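Local structure of PTS system, lactose-specific IIBC components (Streptococcus pneumoniae, 3NBM) at residues Y44-D55 with E69-Q80. The protein probably passes a phosphoryl group to incoming lactose during uptake, as the IIB domain of a phosphoenolpyruvate-dependent sugar phosphotransferase system. Residues are numbered along the deposited sequence; the frame is centred on the assembly and turned at random. Where two conformers were deposited one is given.
Sequences YGAHYDIMGVYD and EMKVDAERLGIQ
Met-51, a selenomethionine, packs against Ile-79 and Asp-73 in an apolar contact between the crossover loop joining parallel strands 37-43 and 56-59 and helix 67-74 with its following turn. Its CG lies between the backbone N and the carbonyl carbon (chi1 60°); the chain then runs straight to SE, and a bend there turns CE onto Ile-79 CD1, 3.8 Å away, and Asp-73 CB. From the helix, selenomethionine Met-70 runs alongside Tyr-44, pointing the other way; in the conformer described, its SE stands at the ring edge, a Met-aromatic contact. His-47 CE1 points over the centre of the Tyr-44 ring, 3.4 Å above its plane, and over the rim of one Tyr-48 face. Gly-45 N donates to His-47 ND1 nearly in the imidazole plane, helping fix the ring's rotation. One water joins Tyr-44 OH, His-47 NE2 and Asp-73 OD2, another both tyrosine hydroxyls and Glu-69 OE2. Gln-80 N donates to Asp-55 O (3.0 Å, 161°), where strands 80-83 and 56-59 begin side by side. Beneath, Met-70 rests on Leu-12, Ile-57 and Ile-81 of three neighbouring strands; Tyr-44 stacks on Tyr-66 and is backbone-bonded to Cys-13, probably the phosphorylated cysteine of IIB domains, ending strand 7-13.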
loop_
_atom_site.group_PDB
_atom_site.type_symbol
_atom_site.label_atom_id
_atom_site.label_comp_id
_atom_site.label_asym_id
_atom_site.label_seq_id
_atom_site.Cartn_x
_atom_site.Cartn_y
_atom_site.Cartn_z
ATOM N N TYR A 44 -8.509 7.180 -2.091
ATOM C CA TYR A 44 -7.713 8.407 -2.140
ATOM C C TYR A 44 -8.649 9.589 -1.945
ATOM O O TYR A 44 -9.626 9.742 -2.665
ATOM C CB TYR A 44 -6.941 8.499 -3.464
ATOM C CG TYR A 44 -5.855 9.554 -3.444
ATOM C CD1 TYR A 44 -6.120 10.906 -3.660
ATOM C CD2 TYR A 44 -4.557 9.210 -3.126
ATOM C CE1 TYR A 44 -5.108 11.862 -3.556
ATOM C CE2 TYR A 44 -3.568 10.140 -3.048
ATOM C CZ TYR A 44 -3.840 11.470 -3.246
ATOM O OH TYR A 44 -2.805 12.387 -3.123
ATOM N N GLY A 45 -8.332 10.423 -0.977
ATOM C CA GLY A 45 -9.188 11.520 -0.558
ATOM C C GLY A 45 -9.755 11.381 0.841
ATOM O O GLY A 45 -10.162 12.378 1.437
ATOM N N ALA A 46 -9.791 10.153 1.377
ATOM C CA ALA A 46 -10.180 9.896 2.773
ATOM C C ALA A 46 -8.965 9.730 3.665
ATOM O O ALA A 46 -9.102 9.428 4.842
ATOM C CB ALA A 46 -11.079 8.655 2.885
ATOM N N HIS A 47 -7.771 10.002 3.121
ATOM C CA HIS A 47 -6.522 9.623 3.772
ATOM C C HIS A 47 -5.747 10.774 4.416
ATOM O O HIS A 47 -4.729 10.528 5.058
ATOM C CB HIS A 47 -5.614 8.933 2.766
ATOM C CG HIS A 47 -5.121 9.878 1.733
ATOM N ND1 HIS A 47 -5.915 10.373 0.724
ATOM C CD2 HIS A 47 -3.937 10.521 1.640
ATOM C CE1 HIS A 47 -5.214 11.242 0.020
ATOM N NE2 HIS A 47 -4.015 11.350 0.560
ATOM N N TYR A 48 -6.167 12.026 4.227
ATOM C CA TYR A 48 -5.295 13.137 4.584
ATOM C C TYR A 48 -4.973 13.214 6.057
ATOM O O TYR A 48 -3.880 13.630 6.399
ATOM C CB TYR A 48 -5.883 14.455 4.083
ATOM C CG TYR A 48 -5.922 14.558 2.589
ATOM C CD1 TYR A 48 -4.769 14.603 1.849
ATOM C CD2 TYR A 48 -7.134 14.665 1.912
ATOM C CE1 TYR A 48 -4.804 14.725 0.485
ATOM C CE2 TYR A 48 -7.180 14.769 0.528
ATOM C CZ TYR A 48 -6.013 14.815 -0.174
ATOM O OH TYR A 48 -5.991 14.933 -1.530
ATOM N N ASP A 49 -5.893 12.805 6.926
ATOM C CA ASP A 49 -5.632 12.845 8.366
ATOM C C ASP A 49 -5.095 11.544 8.908
ATOM O O ASP A 49 -4.453 11.559 9.957
ATOM C CB ASP A 49 -6.890 13.201 9.146
ATOM C CG ASP A 49 -7.312 14.644 8.956
ATOM O OD1 ASP A 49 -6.462 15.564 9.001
ATOM O OD2 ASP A 49 -8.489 14.857 8.734
ATOM N N ILE A 50 -5.377 10.411 8.261
ATOM C CA ILE A 50 -4.927 9.114 8.733
ATOM C C ILE A 50 -3.587 8.706 8.171
ATOM O O ILE A 50 -2.985 7.757 8.656
ATOM C CB ILE A 50 -5.944 7.981 8.472
ATOM C CG1 ILE A 50 -6.239 7.770 6.971
ATOM C CG2 ILE A 50 -7.242 8.238 9.236
ATOM C CD1 ILE A 50 -6.963 6.472 6.643
HETATM N N MSE A 51 -3.093 9.401 7.155
HETATM C CA MSE A 51 -1.893 8.918 6.489
HETATM C C MSE A 51 -0.695 8.835 7.444
HETATM O O MSE A 51 0.167 7.980 7.280
HETATM C CB MSE A 51 -1.590 9.728 5.223
HETATM C CG MSE A 51 -1.359 11.187 5.438
HETATM SE SE MSE A 51 -1.031 12.144 3.740
HETATM C CE MSE A 51 0.621 11.341 3.234
ATOM N N GLY A 52 -0.619 9.715 8.447
ATOM C CA GLY A 52 0.459 9.669 9.398
ATOM C C GLY A 52 0.517 8.464 10.301
ATOM O O GLY A 52 1.538 8.211 10.941
ATOM N N VAL A 53 -0.556 7.685 10.341
ATOM C CA VAL A 53 -0.587 6.430 11.078
ATOM C C VAL A 53 0.260 5.362 10.371
ATOM O O VAL A 53 0.668 4.372 10.978
ATOM C CB VAL A 53 -2.106 5.912 11.199
ATOM C CG1 VAL A 53 -2.222 4.447 11.649
ATOM C CG2 VAL A 53 -2.923 6.883 12.076
ATOM N N TYR A 54 0.467 5.534 9.063
ATOM C CA TYR A 54 1.042 4.491 8.230
ATOM C C TYR A 54 2.521 4.734 7.957
ATOM O O TYR A 54 3.017 5.853 7.964
ATOM C CB TYR A 54 0.215 4.352 6.933
ATOM C CG TYR A 54 -1.131 3.766 7.232
ATOM C CD1 TYR A 54 -1.283 2.418 7.302
ATOM C CD2 TYR A 54 -2.245 4.552 7.521
ATOM C CE1 TYR A 54 -2.484 1.840 7.656
ATOM C CE2 TYR A 54 -3.450 3.973 7.878
ATOM C CZ TYR A 54 -3.557 2.609 7.931
ATOM O OH TYR A 54 -4.765 2.022 8.308
ATOM N N ASP A 55 3.222 3.639 7.687
ATOM C CA ASP A 55 4.639 3.647 7.349
ATOM C C ASP A 55 4.885 3.630 5.840
ATOM O O ASP A 55 5.856 4.202 5.355
ATOM C CB ASP A 55 5.322 2.452 7.982
ATOM C CG ASP A 55 5.121 2.419 9.485
ATOM O OD1 ASP A 55 5.487 3.423 10.155
ATOM O OD2 ASP A 55 4.572 1.424 9.998
ATOM N N GLU A 69 2.070 14.561 -5.773
ATOM C CA GLU A 69 1.497 15.336 -4.699
ATOM C C GLU A 69 1.516 14.553 -3.391
ATOM O O GLU A 69 1.766 15.135 -2.341
ATOM C CB GLU A 69 0.117 15.904 -5.043
ATOM C CG GLU A 69 -0.964 14.935 -5.117
ATOM C CD GLU A 69 -2.167 15.455 -5.920
ATOM O OE1 GLU A 69 -2.031 15.664 -7.107
ATOM O OE2 GLU A 69 -3.239 15.622 -5.357
HETATM N N MSE A 70 1.267 13.246 -3.444
HETATM C CA MSE A 70 1.349 12.448 -2.259
HETATM C C MSE A 70 2.784 12.409 -1.697
HETATM O O MSE A 70 2.953 12.454 -0.475
HETATM C CB MSE A 70 0.829 11.055 -2.538
HETATM C CG MSE A 70 1.039 10.194 -1.373
HETATM SE SE MSE A 70 -0.139 8.705 -1.200
HETATM C CE MSE A 70 -1.380 9.499 -0.089
ATOM N N LYS A 71 3.791 12.385 -2.576
ATOM C CA LYS A 71 5.186 12.452 -2.079
ATOM C C LYS A 71 5.430 13.732 -1.321
ATOM O O LYS A 71 6.109 13.732 -0.282
ATOM C CB LYS A 71 6.246 12.341 -3.172
ATOM C CG LYS A 71 6.407 10.959 -3.718
ATOM C CD LYS A 71 7.220 10.061 -2.814
ATOM C CE LYS A 71 8.709 10.435 -2.792
ATOM N NZ LYS A 71 9.388 9.775 -1.627
ATOM N N VAL A 72 4.884 14.858 -1.799
ATOM C CA VAL A 72 5.037 16.106 -1.063
ATOM C C VAL A 72 4.335 16.002 0.286
ATOM O O VAL A 72 4.906 16.351 1.313
ATOM C CB VAL A 72 4.565 17.328 -1.884
ATOM C CG1 VAL A 72 4.679 18.596 -1.032
ATOM C CG2 VAL A 72 5.403 17.487 -3.126
ATOM N N ASP A 73 3.124 15.466 0.313
ATOM C CA ASP A 73 2.384 15.282 1.581
ATOM C C ASP A 73 3.131 14.373 2.552
ATOM O O ASP A 73 3.094 14.602 3.798
ATOM C CB ASP A 73 1.011 14.698 1.309
ATOM C CG ASP A 73 0.111 15.644 0.571
ATOM O OD1 ASP A 73 0.357 16.865 0.633
ATOM O OD2 ASP A 73 -0.877 15.175 -0.045
ATOM N N ALA A 74 3.854 13.396 2.030
ATOM C CA ALA A 74 4.596 12.443 2.857
ATOM C C ALA A 74 5.886 13.053 3.425
ATOM O O ALA A 74 6.490 12.452 4.328
ATOM C CB ALA A 74 4.934 11.197 2.042
ATOM N N GLU A 75 6.343 14.203 2.912
ATOM C CA GLU A 75 7.696 14.636 3.243
ATOM C C GLU A 75 7.850 15.046 4.716
ATOM O O GLU A 75 8.911 14.850 5.258
ATOM C CB GLU A 75 8.221 15.688 2.240
ATOM C CG GLU A 75 7.561 17.045 2.312
ATOM C CD GLU A 75 7.955 17.973 1.159
ATOM O OE1 GLU A 75 7.908 19.206 1.380
ATOM O OE2 GLU A 75 8.309 17.488 0.049
ATOM N N ARG A 76 6.814 15.576 5.362
ATOM C CA ARG A 76 6.902 15.971 6.772
ATOM C C ARG A 76 6.935 14.816 7.696
ATOM O O ARG A 76 7.399 14.939 8.812
ATOM C CB ARG A 76 5.709 16.882 7.154
ATOM N N LEU A 77 6.422 13.671 7.253
ATOM C CA LEU A 77 6.410 12.545 8.174
ATOM C C LEU A 77 7.383 11.456 7.802
ATOM O O LEU A 77 7.636 10.561 8.596
ATOM C CB LEU A 77 4.998 12.015 8.381
ATOM C CG LEU A 77 4.223 12.705 9.500
ATOM C CD1 LEU A 77 3.687 14.084 9.119
ATOM C CD2 LEU A 77 3.086 11.833 9.876
ATOM N N GLY A 78 8.049 11.571 6.664
ATOM C CA GLY A 78 8.989 10.526 6.242
ATOM C C GLY A 78 8.321 9.201 5.873
ATOM O O GLY A 78 8.971 8.158 5.977
ATOM N N ILE A 79 7.038 9.220 5.495
ATOM C CA ILE A 79 6.255 8.024 5.086
ATOM C C ILE A 79 6.837 7.555 3.726
ATOM O O ILE A 79 7.198 8.384 2.883
ATOM C CB ILE A 79 4.696 8.393 4.893
ATOM C CG1 ILE A 79 4.049 8.972 6.162
ATOM C CG2 ILE A 79 3.850 7.174 4.419
ATOM C CD1 ILE A 79 2.643 9.638 5.923
ATOM N N GLN A 80 6.944 6.248 3.505
ATOM C CA GLN A 80 7.331 5.745 2.194
ATOM C C GLN A 80 6.098 5.690 1.293
ATOM O O GLN A 80 5.045 5.280 1.741
ATOM C CB GLN A 80 7.942 4.346 2.322
ATOM C CG GLN A 80 9.251 4.300 3.062
ATOM C CD GLN A 80 10.308 5.119 2.395
ATOM O OE1 GLN A 80 10.485 5.051 1.163
ATOM N NE2 GLN A 80 10.992 5.938 3.170
HETATM O O HOH W 1 -1.777 12.711 -0.471
HETATM O O HOH W 2 -3.593 14.952 -2.847
HETATM O O HOH W 3 8.003 5.428 7.007
#